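Local coordinates for protein ABC-type metal ion transport system, periplasmic component (Vibrio vulnificus, PDB 3K2D) that activates Toll-like receptor 2 as a lipoprotein, binds methionine between its two lobes, and probably delivers it to an ABC transporter as a periplasmic binding protein, at residues A[205-208]-A[209-212]; A[57-60]-A[61-64]. The protein carries 4 engineered substitutions. All coordinates share one frame; numbering follows the deposited sequence.

Contact 1: residues A[205-208]-A[209-212]; sequences VARQ and DNVQ
Arg207 and Asn210 are the ends of a type I beta turn, their CA atoms 5.4 Å apart, with Gln208 and Asp209 at its corners. The Arg207 carbonyl oxygen is gripped twice: weak bonds from Asn210 N (3.4 Å) and Val211 N (3.2 Å) both end on Arg207 O. Asp209 and Asn210 turn their side chains back to Arg207. Asp209 OD1 lies near the plane of the Arg207 guanidinium, at its edge, and forms a weak salt bridge of 3.4 Å with NE; the carboxylate is turned 81° from the guanidinium, so the two groups do not pair flat with two parallel bonds. Asn210 approaches differently. Its OD1 sits 3.6 Å above one guanidinium face, displaced toward the rim, and the two planes are 31° apart. The bend of the arginine chain at chi3 (-66°) turns the guanidinium to meet both residues, yet its strongest polar partner lies outside the turn, because NH1 bonds to the carbonyl oxygens of Leu51 and Ile56. A long arginine with several N-H groups can reach Asp209 in the turn and two backbone carbonyls beyond it at once. The small Ala206 methyl lies beside the Asn210 amide and meets Val211, CB to CB 4.4 Å. Beyond the turn, Gln212 reaches back along the chain, NE2 bonding to Asp209 O at 3.1 Å, from above the carbonyl plane. The turn ends strand 202-207, which runs between strands 58-63 and 78-83: Val211 packs on Thr79 and Ala81 of the latter, and Val211 O receives a bond from Gln217 NE2 of helix 214-223, the next helix in the chain.

Contact 2: residues A[57-60]-A[61-64]; sequences DMNA and FQHK. Engineered in segment 57-60: Met58 (natural residue Ile). With MET (methionine), chain C.
The Phe61 ring stands with its CD1-CE1 edge against the face of the Asn59 amide, the two planes 88° apart. OD1 of Asn59 lies in the plane of the phenyl ring, 3.3 Å from CE1; the weakly positive ring edge is compatible with the polar flat side of the amide and its oxygen. The same OD1 also receives a weak, strongly bent hydrogen bond from Gln62 NE2 at 3.3 Å, the two amides being tilted by roughly half a right angle. Both amides are buried and have a further partner in Asn48 OD1, the stronger one for Gln62; accepting from Asn59 ND2 and Gln62 NE2, it ties them to helix 47-53. Gln62 comes over the ring rather than to its edge: its CB stands 3.8 Å above the centre of one Phe61 face, and the chain, extended beyond CG, carries the amide on to Asn59.

This is strand 58-63, central in a sheet of the two-lobed periplasmic binding protein fold, with the bound methionine in the cleft between the lobes. The strand bends sharply, its axis turning 74° between 58-60 and 61-63, as Phe61 adopts a psi (-11°) far from extended. The bend delivers three successive residues to the ligand. Phe61 O touches the methionine CG at 3.3 Å, Gln62 CB meets its CE at 3.7 Å, and the His63 imidazole lies under the sulfur, SD being 3.4 Å above the ring plane and displaced toward the rim. A flat, polarisable ring with two nitrogens on its rim fits this place: ND1 accepts from the backbone N of Tyr66, capping the start of helix 64-74, while NE2 bonds to Asn116 OD1, another residue of the methionine pocket.

Overall arrangement
Contact 1 and contact 2 lie on neighbouring antiparallel strands, 202-207 and 58-63, with centres 11 Å apart. Val205 N and Asn59 O are 2.9 Å apart, probably a hydrogen bond across the sheet, and Val205 CG2 packs on Gln62 NE2 at 3.5 Å, so the two sites touch directly. At the outer end, the Asn210 amide also lies next to Asp57 O, although which end of the amide faces it is doubtful. The two differ in depth: contact 2 is buried, about 10 Å between its centre and that of the chain, and meets the methionine through residues 61-63; contact 1 is partly exposed, about 20 Å out. Strand 202-207 nonetheless begins at the pocket, where Asn202 hydrogen-bonds the ligand.

Contact 1: residues A[205-208]-A[209-212]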
# COMPACT_ATOMS: atom_id res chain seq x y z
N VAL A 205 -7.77 -1.85 9.72
CA VAL A 205 -8.61 -0.79 10.23
C VAL A 205 -10.05 -1.24 10.31
O VAL A 205 -10.55 -1.99 9.44
CB VAL A 205 -8.51 0.47 9.34
CG1 VAL A 205 -9.37 1.58 9.91
CG2 VAL A 205 -7.05 0.91 9.22
N ALA A 206 -10.73 -0.77 11.35
CA ALA A 206 -12.12 -1.10 11.56
C ALA A 206 -12.86 0.20 11.85
O ALA A 206 -12.24 1.27 11.90
CB ALA A 206 -12.25 -2.06 12.74
N ARG A 207 -14.17 0.12 12.02
CA ARG A 207 -14.92 1.32 12.34
C ARG A 207 -14.60 1.71 13.77
O ARG A 207 -14.07 0.91 14.55
CB ARG A 207 -16.43 1.11 12.20
CG ARG A 207 -16.91 1.15 10.77
CD ARG A 207 -18.42 1.19 10.72
NE ARG A 207 -19.01 -0.04 11.22
CZ ARG A 207 -18.97 -1.19 10.56
NH1 ARG A 207 -18.37 -1.25 9.38
NH2 ARG A 207 -19.54 -2.27 11.06
N GLN A 208 -14.90 2.95 14.10
CA GLN A 208 -14.67 3.51 15.43
C GLN A 208 -15.57 2.80 16.45
O GLN A 208 -15.19 2.61 17.61
CB GLN A 208 -15.00 4.99 15.34
CG GLN A 208 -14.55 5.87 16.45
CD GLN A 208 -14.59 7.32 16.02
OE1 GLN A 208 -13.74 7.79 15.26
NE2 GLN A 208 -15.61 8.05 16.48
N ASP A 209 -16.77 2.40 16.01
CA ASP A 209 -17.72 1.73 16.89
C ASP A 209 -17.67 0.21 16.91
O ASP A 209 -18.52 -0.41 17.54
CB ASP A 209 -19.15 2.17 16.57
CG ASP A 209 -19.57 1.82 15.15
OD1 ASP A 209 -18.90 1.00 14.49
OD2 ASP A 209 -20.59 2.37 14.68
N ASN A 210 -16.71 -0.41 16.24
CA ASN A 210 -16.66 -1.86 16.28
C ASN A 210 -15.27 -2.39 16.55
O ASN A 210 -15.07 -3.60 16.67
CB ASN A 210 -17.19 -2.47 14.97
CG ASN A 210 -16.26 -2.22 13.79
OD1 ASN A 210 -16.41 -2.85 12.74
ND2 ASN A 210 -15.31 -1.31 13.95
N VAL A 211 -14.30 -1.49 16.64
CA VAL A 211 -12.91 -1.87 16.87
C VAL A 211 -12.70 -2.70 18.13
O VAL A 211 -11.78 -3.53 18.19
CB VAL A 211 -12.00 -0.61 16.91
CG1 VAL A 211 -12.25 0.20 18.19
CG2 VAL A 211 -10.54 -1.02 16.78
N GLN A 212 -13.54 -2.50 19.14
CA GLN A 212 -13.41 -3.24 20.39
C GLN A 212 -13.80 -4.72 20.30
O GLN A 212 -13.30 -5.53 21.07
CB GLN A 212 -14.21 -2.56 21.52
CG GLN A 212 -15.75 -2.66 21.43
CD GLN A 212 -16.34 -1.88 20.26
OE1 GLN A 212 -15.87 -0.80 19.93
NE2 GLN A 212 -17.39 -2.43 19.65

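Contact 2: residues A[57-60]-A[61-64]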
# COMPACT_ATOMS: atom_id res chain seq x y z
N ASP A 57 -16.74 -5.27 7.59
CA ASP A 57 -16.48 -5.05 9.01
C ASP A 57 -15.08 -4.52 9.29
O ASP A 57 -14.82 -4.00 10.37
CB ASP A 57 -16.72 -6.35 9.78
CG ASP A 57 -18.16 -6.85 9.65
OD1 ASP A 57 -19.03 -6.38 10.42
OD2 ASP A 57 -18.43 -7.71 8.78
N MET A 58 -14.18 -4.66 8.32
CA MET A 58 -12.80 -4.17 8.46
C MET A 58 -12.04 -4.30 7.14
O MET A 58 -12.51 -4.96 6.21
CB MET A 58 -12.06 -4.93 9.59
CG MET A 58 -11.81 -6.45 9.39
SD MET A 58 -11.09 -7.35 10.80
CE MET A 58 -12.44 -7.88 11.44
N ASN A 59 -10.88 -3.64 7.05
CA ASN A 59 -10.05 -3.75 5.85
C ASN A 59 -8.58 -3.78 6.21
O ASN A 59 -8.19 -3.37 7.31
CB ASN A 59 -10.32 -2.62 4.84
CG ASN A 59 -10.02 -1.23 5.39
OD1 ASN A 59 -8.97 -0.99 5.99
ND2 ASN A 59 -10.95 -0.31 5.17
N ALA A 60 -7.76 -4.27 5.29
CA ALA A 60 -6.33 -4.35 5.51
C ALA A 60 -5.64 -4.00 4.20
O ALA A 60 -5.46 -4.87 3.35
CB ALA A 60 -5.95 -5.76 5.95
N PHE A 61 -5.25 -2.73 4.04
CA PHE A 61 -4.63 -2.30 2.80
C PHE A 61 -3.87 -0.96 2.86
O PHE A 61 -3.14 -0.62 1.93
CB PHE A 61 -5.71 -2.16 1.72
CG PHE A 61 -6.52 -0.91 1.87
CD1 PHE A 61 -7.36 -0.74 2.96
CD2 PHE A 61 -6.37 0.15 0.98
CE1 PHE A 61 -8.04 0.46 3.17
CE2 PHE A 61 -7.04 1.35 1.17
CZ PHE A 61 -7.88 1.51 2.27
N GLN A 62 -4.03 -0.20 3.94
CA GLN A 62 -3.40 1.11 4.01
C GLN A 62 -2.42 1.35 5.13
O GLN A 62 -2.28 0.54 6.04
CB GLN A 62 -4.48 2.18 4.12
CG GLN A 62 -5.12 2.23 5.50
CD GLN A 62 -6.53 2.77 5.48
OE1 GLN A 62 -6.77 3.92 5.10
NE2 GLN A 62 -7.49 1.94 5.89
N HIS A 63 -1.72 2.49 5.04
CA HIS A 63 -0.81 2.91 6.10
C HIS A 63 -1.46 4.14 6.78
O HIS A 63 -2.41 4.70 6.26
CB HIS A 63 0.60 3.21 5.57
CG HIS A 63 0.65 4.02 4.31
ND1 HIS A 63 0.10 5.28 4.19
CD2 HIS A 63 1.30 3.79 3.13
CE1 HIS A 63 0.40 5.79 3.01
NE2 HIS A 63 1.13 4.90 2.35
N LYS A 64 -0.96 4.54 7.94
CA LYS A 64 -1.57 5.66 8.63
C LYS A 64 -1.68 6.98 7.84
O LYS A 64 -2.76 7.59 7.81
CB LYS A 64 -0.85 5.90 9.96
CG LYS A 64 -1.58 6.84 10.90
CD LYS A 64 -1.02 6.76 12.31
CE LYS A 64 -1.71 7.76 13.24
NZ LYS A 64 -1.26 9.18 13.05
N MET C . 0.08 -0.98 0.45
CA MET C . 0.68 0.36 0.09
C MET C . 2.13 0.30 0.42
O MET C . 2.49 -0.24 1.50
CB MET C . 0.14 1.53 0.90
CG MET C . -1.29 1.79 0.71
SD MET C . -1.72 3.41 1.24
CE MET C . -3.39 3.15 0.76
OXT MET C . 2.93 0.81 -0.38